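Local structure of alkylhalidase CmlS (Streptomyces venezuelae, 3I3L) at residues G69-S72 against I73-R76; V123-R127 against E128-K132; D216-E219 against G220-G224; V328-A331 against S332-A335. The protein is a flavin-dependent halogenase of chloramphenicol biosynthesis whose FAD is held by a covalent bond to the protein. All blocks are in the same frame, centred on the assembly; numbering follows the deposited sequence.

Contact 1: residues G69-S72 against I73-R76; sequences GTMS and ILNR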
loop_
_atom_site.group_PDB
_atom_site.type_symbol
_atom_site.label_atom_id
_atom_site.label_comp_id
_atom_site.label_asym_id
_atom_site.label_seq_id
_atom_site.Cartn_x
_atom_site.Cartn_y
_atom_site.Cartn_z
ATOM N N GLY A 69 -6.889 5.478 -3.169
ATOM C CA GLY A 69 -5.693 6.333 -3.274
ATOM C C GLY A 69 -5.161 6.400 -4.699
ATOM O O GLY A 69 -4.629 7.423 -5.131
ATOM N N THR A 70 -5.297 5.305 -5.430
ATOM C CA THR A 70 -4.850 5.251 -6.816
ATOM C C THR A 70 -5.817 5.975 -7.762
ATOM O O THR A 70 -5.356 6.605 -8.728
ATOM C CB THR A 70 -4.712 3.782 -7.294
ATOM O OG1 THR A 70 -3.634 3.153 -6.587
ATOM C CG2 THR A 70 -4.487 3.683 -8.812
ATOM N N MET A 71 -7.135 5.896 -7.487
ATOM C CA MET A 71 -8.125 6.648 -8.283
ATOM C C MET A 71 -7.887 8.140 -8.091
ATOM O O MET A 71 -7.989 8.896 -9.028
ATOM C CB MET A 71 -9.577 6.318 -7.897
ATOM C CG MET A 71 -9.845 4.820 -7.623
ATOM S SD MET A 71 -9.974 3.884 -9.141
ATOM C CE MET A 71 -8.344 3.405 -9.416
ATOM N N SER A 72 -7.579 8.543 -6.869
ATOM C CA SER A 72 -7.272 9.926 -6.589
ATOM C C SER A 72 -6.108 10.392 -7.483
ATOM O O SER A 72 -6.133 11.495 -8.017
ATOM C CB SER A 72 -6.926 10.086 -5.122
ATOM O OG SER A 72 -6.449 11.369 -4.895
ATOM N N ILE A 73 -5.094 9.545 -7.645
ATOM C CA ILE A 73 -3.918 9.927 -8.389
ATOM C C ILE A 73 -4.265 10.046 -9.855
ATOM O O ILE A 73 -3.922 11.031 -10.511
ATOM C CB ILE A 73 -2.751 8.921 -8.217
ATOM C CG1 ILE A 73 -2.078 9.091 -6.837
ATOM C CG2 ILE A 73 -1.670 9.140 -9.350
ATOM C CD1 ILE A 73 -1.079 7.989 -6.500
ATOM N N LEU A 74 -4.950 9.041 -10.374
ATOM C CA LEU A 74 -5.368 9.049 -11.748
ATOM C C LEU A 74 -6.307 10.258 -12.043
ATOM O O LEU A 74 -6.276 10.830 -13.106
ATOM C CB LEU A 74 -6.081 7.730 -12.067
ATOM C CG LEU A 74 -5.183 6.475 -12.058
ATOM C CD1 LEU A 74 -5.987 5.228 -12.387
ATOM C CD2 LEU A 74 -4.062 6.649 -13.029
ATOM N N ASN A 75 -7.126 10.635 -11.088
ATOM C CA ASN A 75 -8.043 11.761 -11.281
ATOM C C ASN A 75 -7.213 13.043 -11.424
ATOM O O ASN A 75 -7.427 13.776 -12.370
ATOM C CB ASN A 75 -9.005 11.857 -10.112
ATOM C CG ASN A 75 -9.818 13.168 -10.133
ATOM O OD1 ASN A 75 -10.867 13.227 -10.760
ATOM N ND2 ASN A 75 -9.354 14.187 -9.429
ATOM N N ARG A 76 -6.230 13.260 -10.518
ATOM C CA ARG A 76 -5.353 14.420 -10.558
ATOM C C ARG A 76 -4.421 14.468 -11.776
ATOM O O ARG A 76 -3.855 15.510 -12.087
ATOM C CB ARG A 76 -4.552 14.528 -9.245
ATOM C CG ARG A 76 -5.460 15.014 -8.105
ATOM C CD ARG A 76 -4.761 15.105 -6.730
ATOM N NE ARG A 76 -4.632 13.780 -6.121
ATOM C CZ ARG A 76 -3.479 13.239 -5.694
ATOM N NH1 ARG A 76 -3.472 12.019 -5.134
ATOM N NH2 ARG A 76 -2.347 13.931 -5.798
#

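Contact 2: residues V123-R127 against E128-K132; sequences VQVKR and EEFDK. With FAD (flavin-adenine dinucleotide), chain B.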
loop_
_atom_site.group_PDB
_atom_site.type_symbol
_atom_site.label_atom_id
_atom_site.label_comp_id
_atom_site.label_asym_id
_atom_site.label_seq_id
_atom_site.Cartn_x
_atom_site.Cartn_y
_atom_site.Cartn_z
ATOM N N VAL A 123 -12.181 0.355 -7.680
ATOM C CA VAL A 123 -12.803 -0.486 -8.696
ATOM C C VAL A 123 -12.020 -1.757 -8.825
ATOM O O VAL A 123 -10.905 -1.883 -8.272
ATOM C CB VAL A 123 -12.748 0.222 -10.061
ATOM C CG1 VAL A 123 -13.663 1.458 -10.069
ATOM C CG2 VAL A 123 -11.260 0.628 -10.379
ATOM N N GLN A 124 -12.590 -2.692 -9.558
ATOM C CA GLN A 124 -11.924 -3.928 -9.895
ATOM C C GLN A 124 -11.707 -3.876 -11.423
ATOM O O GLN A 124 -12.556 -3.341 -12.125
ATOM C CB GLN A 124 -12.820 -5.121 -9.543
ATOM C CG GLN A 124 -13.656 -4.959 -8.242
ATOM C CD GLN A 124 -12.819 -5.251 -7.015
ATOM O OE1 GLN A 124 -13.346 -5.563 -5.946
ATOM N NE2 GLN A 124 -11.507 -5.211 -7.166
ATOM N N VAL A 125 -10.563 -4.379 -11.924
ATOM C CA VAL A 125 -10.282 -4.278 -13.342
ATOM C C VAL A 125 -9.719 -5.550 -13.929
ATOM O O VAL A 125 -9.168 -6.400 -13.233
ATOM C CB VAL A 125 -9.309 -3.098 -13.699
ATOM C CG1 VAL A 125 -9.790 -1.761 -13.026
ATOM C CG2 VAL A 125 -7.884 -3.434 -13.216
ATOM N N LYS A 126 -9.837 -5.648 -15.242
ATOM C CA LYS A 126 -9.088 -6.572 -16.020
ATOM C C LYS A 126 -7.802 -5.841 -16.383
ATOM O O LYS A 126 -7.836 -4.807 -17.084
ATOM C CB LYS A 126 -9.925 -6.960 -17.240
ATOM C CG LYS A 126 -9.326 -8.012 -18.108
ATOM C CD LYS A 126 -10.419 -8.644 -19.036
ATOM C CE LYS A 126 -10.846 -10.025 -18.492
ATOM N NZ LYS A 126 -11.883 -10.685 -19.368
ATOM N N ARG A 127 -6.679 -6.316 -15.844
ATOM C CA ARG A 127 -5.407 -5.580 -15.898
ATOM C C ARG A 127 -4.889 -5.348 -17.331
ATOM O O ARG A 127 -4.267 -4.300 -17.607
ATOM C CB ARG A 127 -4.314 -6.269 -15.073
ATOM C CG ARG A 127 -4.391 -6.008 -13.565
ATOM C CD ARG A 127 -4.086 -4.512 -13.188
ATOM N NE ARG A 127 -2.752 -4.158 -13.668
ATOM C CZ ARG A 127 -1.617 -4.501 -13.037
ATOM N NH1 ARG A 127 -1.669 -5.210 -11.884
ATOM N NH2 ARG A 127 -0.435 -4.179 -13.579
ATOM N N GLU A 128 -5.130 -6.305 -18.226
ATOM C CA GLU A 128 -4.749 -6.148 -19.629
ATOM C C GLU A 128 -5.418 -4.891 -20.229
ATOM O O GLU A 128 -4.830 -4.204 -21.055
ATOM C CB GLU A 128 -5.090 -7.413 -20.429
ATOM C CG GLU A 128 -6.567 -7.736 -20.481
ATOM C CD GLU A 128 -6.832 -9.240 -20.708
ATOM O OE1 GLU A 128 -7.049 -9.638 -21.875
ATOM O OE2 GLU A 128 -6.844 -10.030 -19.741
ATOM N N GLU A 129 -6.618 -4.562 -19.751
ATOM C CA GLU A 129 -7.355 -3.420 -20.293
ATOM C C GLU A 129 -6.995 -2.140 -19.588
ATOM O O GLU A 129 -6.703 -1.136 -20.220
ATOM C CB GLU A 129 -8.881 -3.675 -20.256
ATOM C CG GLU A 129 -9.319 -4.789 -21.194
ATOM C CD GLU A 129 -10.818 -5.156 -21.058
ATOM O OE1 GLU A 129 -11.535 -4.716 -20.114
ATOM O OE2 GLU A 129 -11.275 -5.940 -21.904
ATOM N N PHE A 130 -6.946 -2.196 -18.266
ATOM C CA PHE A 130 -6.538 -1.066 -17.456
ATOM C C PHE A 130 -5.106 -0.602 -17.761
ATOM O O PHE A 130 -4.840 0.576 -17.923
ATOM C CB PHE A 130 -6.659 -1.440 -15.971
ATOM C CG PHE A 130 -6.199 -0.362 -15.033
ATOM C CD1 PHE A 130 -6.973 0.744 -14.821
ATOM C CD2 PHE A 130 -4.985 -0.480 -14.368
ATOM C CE1 PHE A 130 -6.552 1.781 -13.928
ATOM C CE2 PHE A 130 -4.543 0.482 -13.464
ATOM C CZ PHE A 130 -5.329 1.649 -13.225
ATOM N N ASP A 131 -4.173 -1.524 -17.800
ATOM C CA ASP A 131 -2.773 -1.148 -18.089
ATOM C C ASP A 131 -2.656 -0.500 -19.505
ATOM O O ASP A 131 -1.895 0.435 -19.703
ATOM C CB ASP A 131 -1.861 -2.360 -18.003
ATOM C CG ASP A 131 -1.664 -2.866 -16.552
ATOM O OD1 ASP A 131 -2.333 -2.389 -15.624
ATOM O OD2 ASP A 131 -0.803 -3.742 -16.337
ATOM N N LYS A 132 -3.429 -0.998 -20.464
ATOM C CA LYS A 132 -3.362 -0.478 -21.818
ATOM C C LYS A 132 -3.989 0.908 -21.936
ATOM O O LYS A 132 -3.591 1.703 -22.770
ATOM C CB LYS A 132 -4.009 -1.443 -22.810
ATOM C CG LYS A 132 -4.118 -0.869 -24.219
ATOM C CD LYS A 132 -4.541 -1.942 -25.238
ATOM C CE LYS A 132 -5.134 -1.277 -26.502
ATOM N NZ LYS A 132 -4.067 -0.696 -27.338
HETATM P PA FAD B . 3.924 -4.826 -13.486
HETATM O O1A FAD B . 4.529 -6.210 -13.434
HETATM O O2A FAD B . 2.440 -4.744 -13.405
HETATM O O5B FAD B . 4.435 -4.109 -14.862
HETATM C C5B FAD B . 5.789 -4.197 -15.255
HETATM C C4B FAD B . 5.941 -4.195 -16.793
HETATM O O4B FAD B . 7.357 -4.182 -17.089
HETATM C C3B FAD B . 5.372 -5.432 -17.445
HETATM O O3B FAD B . 4.375 -5.071 -18.351
HETATM C C2B FAD B . 6.560 -6.073 -18.179
HETATM O O2B FAD B . 6.201 -6.480 -19.462
HETATM C C1B FAD B . 7.590 -4.956 -18.242
HETATM N N9A FAD B . 8.994 -5.325 -18.246
HETATM C C8A FAD B . 9.619 -6.225 -17.435
HETATM N N7A FAD B . 10.934 -6.242 -17.742
HETATM C C5A FAD B . 11.151 -5.425 -18.798
HETATM C C6A FAD B . 12.295 -5.101 -19.504
HETATM N N6A FAD B . 13.465 -5.622 -19.183
HETATM N N1A FAD B . 12.187 -4.178 -20.510
HETATM C C2A FAD B . 10.983 -3.613 -20.850
HETATM N N3A FAD B . 9.871 -3.935 -20.136
HETATM C C4A FAD B . 9.947 -4.826 -19.123
HETATM N N1 FAD B . -2.152 -5.622 -6.644
HETATM C C2 FAD B . -3.299 -4.895 -6.375
HETATM O O2 FAD B . -3.205 -3.675 -6.349
HETATM N N3 FAD B . -4.494 -5.515 -6.122
HETATM C C4 FAD B . -4.589 -6.881 -6.132
HETATM O O4 FAD B . -5.718 -7.429 -5.916
HETATM C C4X FAD B . -3.432 -7.626 -6.370
HETATM N N5 FAD B . -3.494 -8.992 -6.405
HETATM C C5X FAD B . -2.372 -9.712 -6.744
HETATM C C6 FAD B . -2.422 -11.113 -6.771
HETATM C C7 FAD B . -1.279 -11.829 -7.033
HETATM C C7M FAD B . -1.303 -13.338 -7.089
HETATM C C8 FAD B . -0.109 -11.133 -7.321
HETATM C C8M FAD B . 1.118 -11.857 -7.708
HETATM C C9 FAD B . -0.030 -9.738 -7.256
HETATM C C9A FAD B . -1.197 -9.047 -6.968
HETATM N N10 FAD B . -1.121 -7.684 -6.970
HETATM C C10 FAD B . -2.208 -6.971 -6.627
HETATM C "C1'" FAD B . 0.244 -7.099 -7.102
HETATM C "C2'" FAD B . 0.288 -6.149 -8.274
HETATM O "O2'" FAD B . -0.222 -6.802 -9.366
HETATM C "C3'" FAD B . 1.639 -5.557 -8.577
HETATM O "O3'" FAD B . 2.095 -4.838 -7.453
HETATM C "C4'" FAD B . 1.549 -4.555 -9.776
HETATM O "O4'" FAD B . 1.274 -5.211 -10.983
HETATM C "C5'" FAD B . 2.888 -3.852 -9.955
HETATM O "O5'" FAD B . 2.807 -2.898 -10.974
HETATM P P FAD B . 4.166 -2.573 -11.710
HETATM O O1P FAD B . 5.257 -2.367 -10.683
HETATM O O2P FAD B . 3.931 -1.487 -12.753
HETATM O O3P FAD B . 4.643 -3.964 -12.385
#

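Contact 3: residues D216-E219 against G220-G224; sequences DPFE and GDLKG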
loop_
_atom_site.group_PDB
_atom_site.type_symbol
_atom_site.label_atom_id
_atom_site.label_comp_id
_atom_site.label_asym_id
_atom_site.label_seq_id
_atom_site.Cartn_x
_atom_site.Cartn_y
_atom_site.Cartn_z
ATOM N N ASP A 216 -22.367 -11.664 -8.605
ATOM C CA ASP A 216 -22.248 -11.262 -7.217
ATOM C C ASP A 216 -23.538 -11.678 -6.509
ATOM O O ASP A 216 -24.613 -11.263 -6.913
ATOM C CB ASP A 216 -22.010 -9.758 -7.123
ATOM C CG ASP A 216 -21.731 -9.278 -5.689
ATOM O OD1 ASP A 216 -22.092 -9.950 -4.708
ATOM O OD2 ASP A 216 -21.156 -8.183 -5.549
ATOM N N PRO A 217 -23.439 -12.506 -5.468
ATOM C CA PRO A 217 -24.614 -13.005 -4.738
ATOM C C PRO A 217 -25.174 -12.010 -3.728
ATOM O O PRO A 217 -26.113 -12.338 -2.977
ATOM C CB PRO A 217 -24.047 -14.188 -3.947
ATOM C CG PRO A 217 -22.623 -13.795 -3.690
ATOM C CD PRO A 217 -22.188 -13.095 -4.957
ATOM N N PHE A 218 -24.580 -10.824 -3.672
ATOM C CA PHE A 218 -25.049 -9.822 -2.738
ATOM C C PHE A 218 -25.551 -8.526 -3.407
ATOM O O PHE A 218 -24.957 -7.994 -4.346
ATOM C CB PHE A 218 -24.000 -9.596 -1.604
ATOM C CG PHE A 218 -23.762 -10.838 -0.732
ATOM C CD1 PHE A 218 -24.774 -11.349 0.076
ATOM C CD2 PHE A 218 -22.549 -11.519 -0.767
ATOM C CE1 PHE A 218 -24.571 -12.472 0.843
ATOM C CE2 PHE A 218 -22.354 -12.647 0.006
ATOM C CZ PHE A 218 -23.344 -13.115 0.814
ATOM N N GLU A 219 -26.661 -8.026 -2.890
ATOM C CA GLU A 219 -27.273 -6.807 -3.400
ATOM C C GLU A 219 -26.975 -5.588 -2.535
ATOM O O GLU A 219 -27.062 -4.475 -3.016
ATOM C CB GLU A 219 -28.797 -6.985 -3.472
ATOM C CG GLU A 219 -29.256 -8.416 -3.802
ATOM C CD GLU A 219 -30.625 -8.462 -4.475
ATOM O OE1 GLU A 219 -31.459 -7.524 -4.218
ATOM O OE2 GLU A 219 -30.846 -9.441 -5.258
ATOM N N GLY A 220 -26.691 -5.796 -1.252
ATOM C CA GLY A 220 -26.624 -4.702 -0.323
ATOM C C GLY A 220 -25.280 -4.045 -0.376
ATOM O O GLY A 220 -24.633 -4.026 -1.435
ATOM N N ASP A 221 -24.836 -3.541 0.776
ATOM C CA ASP A 221 -23.526 -2.915 0.863
ATOM C C ASP A 221 -22.361 -3.868 0.454
ATOM O O ASP A 221 -21.270 -3.412 0.088
ATOM C CB ASP A 221 -23.332 -2.351 2.283
ATOM C CG ASP A 221 -24.192 -1.064 2.551
ATOM O OD1 ASP A 221 -24.625 -0.402 1.594
ATOM O OD2 ASP A 221 -24.426 -0.722 3.738
ATOM N N LEU A 222 -22.596 -5.181 0.525
ATOM C CA LEU A 222 -21.570 -6.203 0.178
ATOM C C LEU A 222 -21.183 -6.288 -1.323
ATOM O O LEU A 222 -20.144 -6.875 -1.690
ATOM C CB LEU A 222 -21.977 -7.593 0.728
ATOM C CG LEU A 222 -21.781 -7.782 2.249
ATOM C CD1 LEU A 222 -22.397 -9.056 2.718
ATOM C CD2 LEU A 222 -20.312 -7.790 2.606
ATOM N N LYS A 223 -21.988 -5.682 -2.194
ATOM C CA LYS A 223 -21.828 -5.877 -3.622
ATOM C C LYS A 223 -20.495 -5.265 -4.136
ATOM O O LYS A 223 -20.170 -4.083 -3.857
ATOM C CB LYS A 223 -22.991 -5.258 -4.379
ATOM C CG LYS A 223 -23.082 -5.733 -5.849
ATOM C CD LYS A 223 -21.880 -5.297 -6.713
ATOM C CE LYS A 223 -21.929 -5.802 -8.185
ATOM N NZ LYS A 223 -23.338 -5.583 -8.761
ATOM N N GLY A 224 -19.739 -6.061 -4.888
ATOM C CA GLY A 224 -18.456 -5.620 -5.339
ATOM C C GLY A 224 -17.296 -5.720 -4.354
ATOM O O GLY A 224 -16.168 -5.281 -4.678
#

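Contact 4: residues V328-A331 against S332-A335; sequences VHLA and SQSA. With FAD (flavin-adenine dinucleotide), chain B.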
loop_
_atom_site.group_PDB
_atom_site.type_symbol
_atom_site.label_atom_id
_atom_site.label_comp_id
_atom_site.label_asym_id
_atom_site.label_seq_id
_atom_site.Cartn_x
_atom_site.Cartn_y
_atom_site.Cartn_z
ATOM N N VAL A 328 -0.784 -2.225 -6.727
ATOM C CA VAL A 328 -0.950 -1.172 -7.724
ATOM C C VAL A 328 -0.904 0.203 -7.084
ATOM O O VAL A 328 -0.369 1.152 -7.641
ATOM C CB VAL A 328 -2.240 -1.355 -8.559
ATOM C CG1 VAL A 328 -2.440 -0.121 -9.548
ATOM C CG2 VAL A 328 -2.161 -2.658 -9.330
ATOM N N HIS A 329 -1.445 0.307 -5.890
ATOM C CA HIS A 329 -1.334 1.549 -5.150
ATOM C C HIS A 329 0.119 1.957 -4.874
ATOM O O HIS A 329 0.525 3.117 -5.070
ATOM C CB HIS A 329 -2.099 1.504 -3.813
ATOM C CG HIS A 329 -1.909 2.753 -3.021
ATOM N ND1 HIS A 329 -2.403 3.974 -3.447
ATOM C CD2 HIS A 329 -1.233 2.993 -1.865
ATOM C CE1 HIS A 329 -2.039 4.906 -2.584
ATOM N NE2 HIS A 329 -1.345 4.335 -1.611
ATOM N N LEU A 330 0.918 1.035 -4.389
ATOM C CA LEU A 330 2.350 1.373 -4.126
ATOM C C LEU A 330 3.100 1.595 -5.430
ATOM O O LEU A 330 3.976 2.450 -5.489
ATOM C CB LEU A 330 3.003 0.292 -3.320
ATOM C CG LEU A 330 2.550 0.218 -1.857
ATOM C CD1 LEU A 330 3.219 -0.956 -1.178
ATOM C CD2 LEU A 330 2.941 1.519 -1.133
ATOM N N ALA A 331 2.738 0.886 -6.501
ATOM C CA ALA A 331 3.356 1.195 -7.807
ATOM C C ALA A 331 3.033 2.668 -8.212
ATOM O O ALA A 331 3.892 3.378 -8.697
ATOM C CB ALA A 331 2.837 0.245 -8.909
ATOM N N SER A 332 1.790 3.096 -7.995
ATOM C CA SER A 332 1.320 4.439 -8.427
ATOM C C SER A 332 1.932 5.497 -7.581
ATOM O O SER A 332 2.416 6.520 -8.090
ATOM C CB SER A 332 -0.202 4.514 -8.299
ATOM O OG SER A 332 -0.766 3.606 -9.250
ATOM N N GLN A 333 1.922 5.284 -6.288
ATOM C CA GLN A 333 2.439 6.266 -5.347
ATOM C C GLN A 333 3.909 6.454 -5.496
ATOM O O GLN A 333 4.392 7.586 -5.451
ATOM C CB GLN A 333 2.074 5.844 -3.932
ATOM C CG GLN A 333 2.908 6.407 -2.778
ATOM C CD GLN A 333 2.577 5.706 -1.410
ATOM O OE1 GLN A 333 1.368 5.481 -1.111
ATOM N NE2 GLN A 333 3.646 5.376 -0.570
ATOM N N SER A 334 4.657 5.365 -5.667
ATOM C CA SER A 334 6.107 5.489 -5.766
ATOM C C SER A 334 6.429 6.118 -7.114
ATOM O O SER A 334 7.409 6.827 -7.239
ATOM C CB SER A 334 6.832 4.125 -5.587
ATOM O OG SER A 334 6.601 3.185 -6.658
ATOM N N ALA A 335 5.613 5.825 -8.130
ATOM C CA ALA A 335 5.843 6.367 -9.479
ATOM C C ALA A 335 5.704 7.873 -9.438
ATOM O O ALA A 335 6.574 8.594 -9.939
ATOM C CB ALA A 335 4.816 5.746 -10.514
HETATM P PA FAD B . 3.924 -4.826 -13.486
HETATM O O1A FAD B . 4.529 -6.210 -13.434
HETATM O O2A FAD B . 2.440 -4.744 -13.405
HETATM O O5B FAD B . 4.435 -4.109 -14.862
HETATM C C5B FAD B . 5.789 -4.197 -15.255
HETATM C C4B FAD B . 5.941 -4.195 -16.793
HETATM O O4B FAD B . 7.357 -4.182 -17.089
HETATM C C3B FAD B . 5.372 -5.432 -17.445
HETATM O O3B FAD B . 4.375 -5.071 -18.351
HETATM C C2B FAD B . 6.560 -6.073 -18.179
HETATM O O2B FAD B . 6.201 -6.480 -19.462
HETATM C C1B FAD B . 7.590 -4.956 -18.242
HETATM N N9A FAD B . 8.994 -5.325 -18.246
HETATM C C8A FAD B . 9.619 -6.225 -17.435
HETATM N N7A FAD B . 10.934 -6.242 -17.742
HETATM C C5A FAD B . 11.151 -5.425 -18.798
HETATM C C6A FAD B . 12.295 -5.101 -19.504
HETATM N N6A FAD B . 13.465 -5.622 -19.183
HETATM N N1A FAD B . 12.187 -4.178 -20.510
HETATM C C2A FAD B . 10.983 -3.613 -20.850
HETATM N N3A FAD B . 9.871 -3.935 -20.136
HETATM C C4A FAD B . 9.947 -4.826 -19.123
HETATM N N1 FAD B . -2.152 -5.622 -6.644
HETATM C C2 FAD B . -3.299 -4.895 -6.375
HETATM O O2 FAD B . -3.205 -3.675 -6.349
HETATM N N3 FAD B . -4.494 -5.515 -6.122
HETATM C C4 FAD B . -4.589 -6.881 -6.132
HETATM O O4 FAD B . -5.718 -7.429 -5.916
HETATM C C4X FAD B . -3.432 -7.626 -6.370
HETATM N N5 FAD B . -3.494 -8.992 -6.405
HETATM C C5X FAD B . -2.372 -9.712 -6.744
HETATM C C6 FAD B . -2.422 -11.113 -6.771
HETATM C C7 FAD B . -1.279 -11.829 -7.033
HETATM C C7M FAD B . -1.303 -13.338 -7.089
HETATM C C8 FAD B . -0.109 -11.133 -7.321
HETATM C C8M FAD B . 1.118 -11.857 -7.708
HETATM C C9 FAD B . -0.030 -9.738 -7.256
HETATM C C9A FAD B . -1.197 -9.047 -6.968
HETATM N N10 FAD B . -1.121 -7.684 -6.970
HETATM C C10 FAD B . -2.208 -6.971 -6.627
HETATM C "C1'" FAD B . 0.244 -7.099 -7.102
HETATM C "C2'" FAD B . 0.288 -6.149 -8.274
HETATM O "O2'" FAD B . -0.222 -6.802 -9.366
HETATM C "C3'" FAD B . 1.639 -5.557 -8.577
HETATM O "O3'" FAD B . 2.095 -4.838 -7.453
HETATM C "C4'" FAD B . 1.549 -4.555 -9.776
HETATM O "O4'" FAD B . 1.274 -5.211 -10.983
HETATM C "C5'" FAD B . 2.888 -3.852 -9.955
HETATM O "O5'" FAD B . 2.807 -2.898 -10.974
HETATM P P FAD B . 4.166 -2.573 -11.710
HETATM O O1P FAD B . 5.257 -2.367 -10.683
HETATM O O2P FAD B . 3.931 -1.487 -12.753
HETATM O O3P FAD B . 4.643 -3.964 -12.385
#

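Contact 1: residues G69-S72 against I73-R76
Ser72 and Arg76 stand one turn apart in the last two turns of helix 68-76, where a serine hydroxyl serves as the landing point for an arginine at i+4. The Arg76 chain bends at chi3 (-78°) and folds back along the helix, bringing the guanidinium side-on to the serine. NE and NH1 both donate to the single oxygen Ser72 OG, NE at 3.3 Å and NH1 at 3.1 Å, and OG lies close to the guanidinium plane. Beneath this pair the main chain keeps i to i+4 bonds: Leu74 N bonds almost straight to Thr70 O at 3.0 Å, and Asn75 N reaches Met71 O at 2.8 Å, while Ile73 N makes weak bonds. Leu74 lies alongside Thr70, with CD1 4.2 Å from Thr70 CG2, and the same methyl is 4.2 Å from Met71 CE, so three side chains share one apolar flank. The helix is wedged between several elements. Ile73 and Thr70 rest on helix 327-347, Leu74 packs on helix 127-140, and Met71 reaches strand 122-124. On the other flank, the remaining guanidinium nitrogen, Arg76 NH2, bonds Pro493 O while Trp117 makes a cation-pi contact, which ties the helix end to two loops.

Contact 2: residues V123-R127 against E128-K132
Arg127 and Asp131 sit one turn apart at the start of helix 127-140, and the arginine bridges this turn to the FAD. Beyond CB the Arg127 chain curls, bent at both chi2 (-67°) and chi3 (-58°), so that it doubles back toward the helix rather than running straight out. CD passes 3.7 Å from Asp131 OD1 and comes near the Phe130 ring. NE then donates to Asp131 OD1 at 2.7 Å, while NH2 gives a hydrogen to Asp131 OD2 at 2.8 Å: a side-on, two-nitrogen salt bridge, although the guanidinium and carboxylate planes are turned 48° apart. NH2 also reaches the phosphate oxygen FAD O2A at 2.9 Å. On the ribityl chain, Arg127 NH1 bonds FAD O4' at 3.1 Å. NH2 bonds O4' as well, so this hydroxyl accepts from both terminal nitrogens. NH1 adds a weak bond to FAD O2' and donates to Gly63 O. Below the arginine, Lys126 at the N-cap position offers its carbonyl to two amides, Glu129 N and, almost straight at 3.0 Å, Phe130 N. Val125 CG2 lies 3.6 Å from Phe130 CB, closing the apolar side of the turn. Asp131 has a second cationic partner in Arg59, so it probably stays ionised and steadies both arginines. With its rotation fixed by the aspartate, the Arg127 guanidinium can present its remaining N-H groups to the phosphate and the ribityl hydroxyls, and its positive charge is likely to offset the negative charge of the phosphate.

Contact 3: residues D216-E219 against G220-G224
Asp216 splits its carboxylate between two backbone amides. OD1 takes Phe218 N at 2.8 Å, met from above the carboxylate plane, and OD2 receives Gly224 N at 2.6 Å, nearly in line with its C-O bond. CG lies anti to the backbone N of Asp216 (chi1 -174°), which swings the carboxylate in over the loop. Without the carboxylate, as with an alanine here, both amides would probably lose this acceptor and the two ends of the loop could drift apart. In van der Waals contact, the aliphatic part of Lys223 runs across the same carboxylate, with CG 3.1 Å from Asp216 OD2, whereas its NZ is 4.7 Å from that oxygen. Leu222 CD1 makes a CH-pi contact over one face of the Phe218 ring, 4.1 Å from its centroid, and Leu222 CB meets Phe218 CB at 3.7 Å. Asp448 bonds the amides of Glu219 and Gly220. The positive phi of Gly224 (81°) suits glycine. The OD1 bond defines an Asx turn at Asp216, Lys223 N closes a type I beta turn from Gly220 to Lys223 by bonding Gly220 O at 3.2 Å, and the OD2 bond ties the two together in the loop joining strands 203-213 and 226-231.

Contact 4: residues V328-A331 against S332-A335
Ser332 carries its OG beside its own backbone N (chi1 -66°), and from there the hydroxyl reaches back one turn to Val328 O at 3.0 Å. The amide Ser332 N bonds the same oxygen at 2.9 Å, the two donors arriving from opposite faces of the carbonyl plane. Ser334 repeats the theme with a different torsion, its OG tucked between the backbone N and the carbonyl carbon (chi1 68°): OG and N both donate to Leu330 O, each at 3.0 Å, and OG in turn accepts from Gly314 N. On another side of the helix Gln333 crosses His329, imidazole and amide planes standing 82° apart, with Gln333 OE1 3.0 Å from His329 NE2. Were the Ser332 hydroxyl lost to an alanine, Val328 O would probably keep the amide bond but lose its second donor, and a small gap would be likely beside Thr70 of helix 68-76. Val328 meets the flavin with both backbone and side chain: its N gives a nearly straight bond of 2.8 Å to FAD O2, and its CG2 lies 3.3 Å from that oxygen. Because this amide belongs to the first turn of helix 327-347, the helix end probably favours negative charge at the pyrimidine edge, as would develop there on a reduced flavin.

Overall arrangement
Contacts 1, 2 and 4 gather around the FAD, with contact 1 packed against contact 4 and itself not touching the cofactor. Thr70 CG2 touches Ser332 OG at 3.7 Å, and the side chain of Thr70 is about 7 Å from the cofactor. Contact 1 also packs on contact 2, Leu74 CD1 lying 3.7 Å from Phe130 CZ. Contacts 2 and 4 both bind FAD, one at the phosphate and ribityl chain, the other at flavin O2, and they meet where Arg127 NH1 lies 3.6 Å from Val328 CG2. The covalent link to the cofactor comes from Asp297, elsewhere in the chain. Contact 3 is peripheral: the CA of Gly224 is about 13 Å from the nearest FAD atom, yet Gly224 touches Gln124 of contact 2.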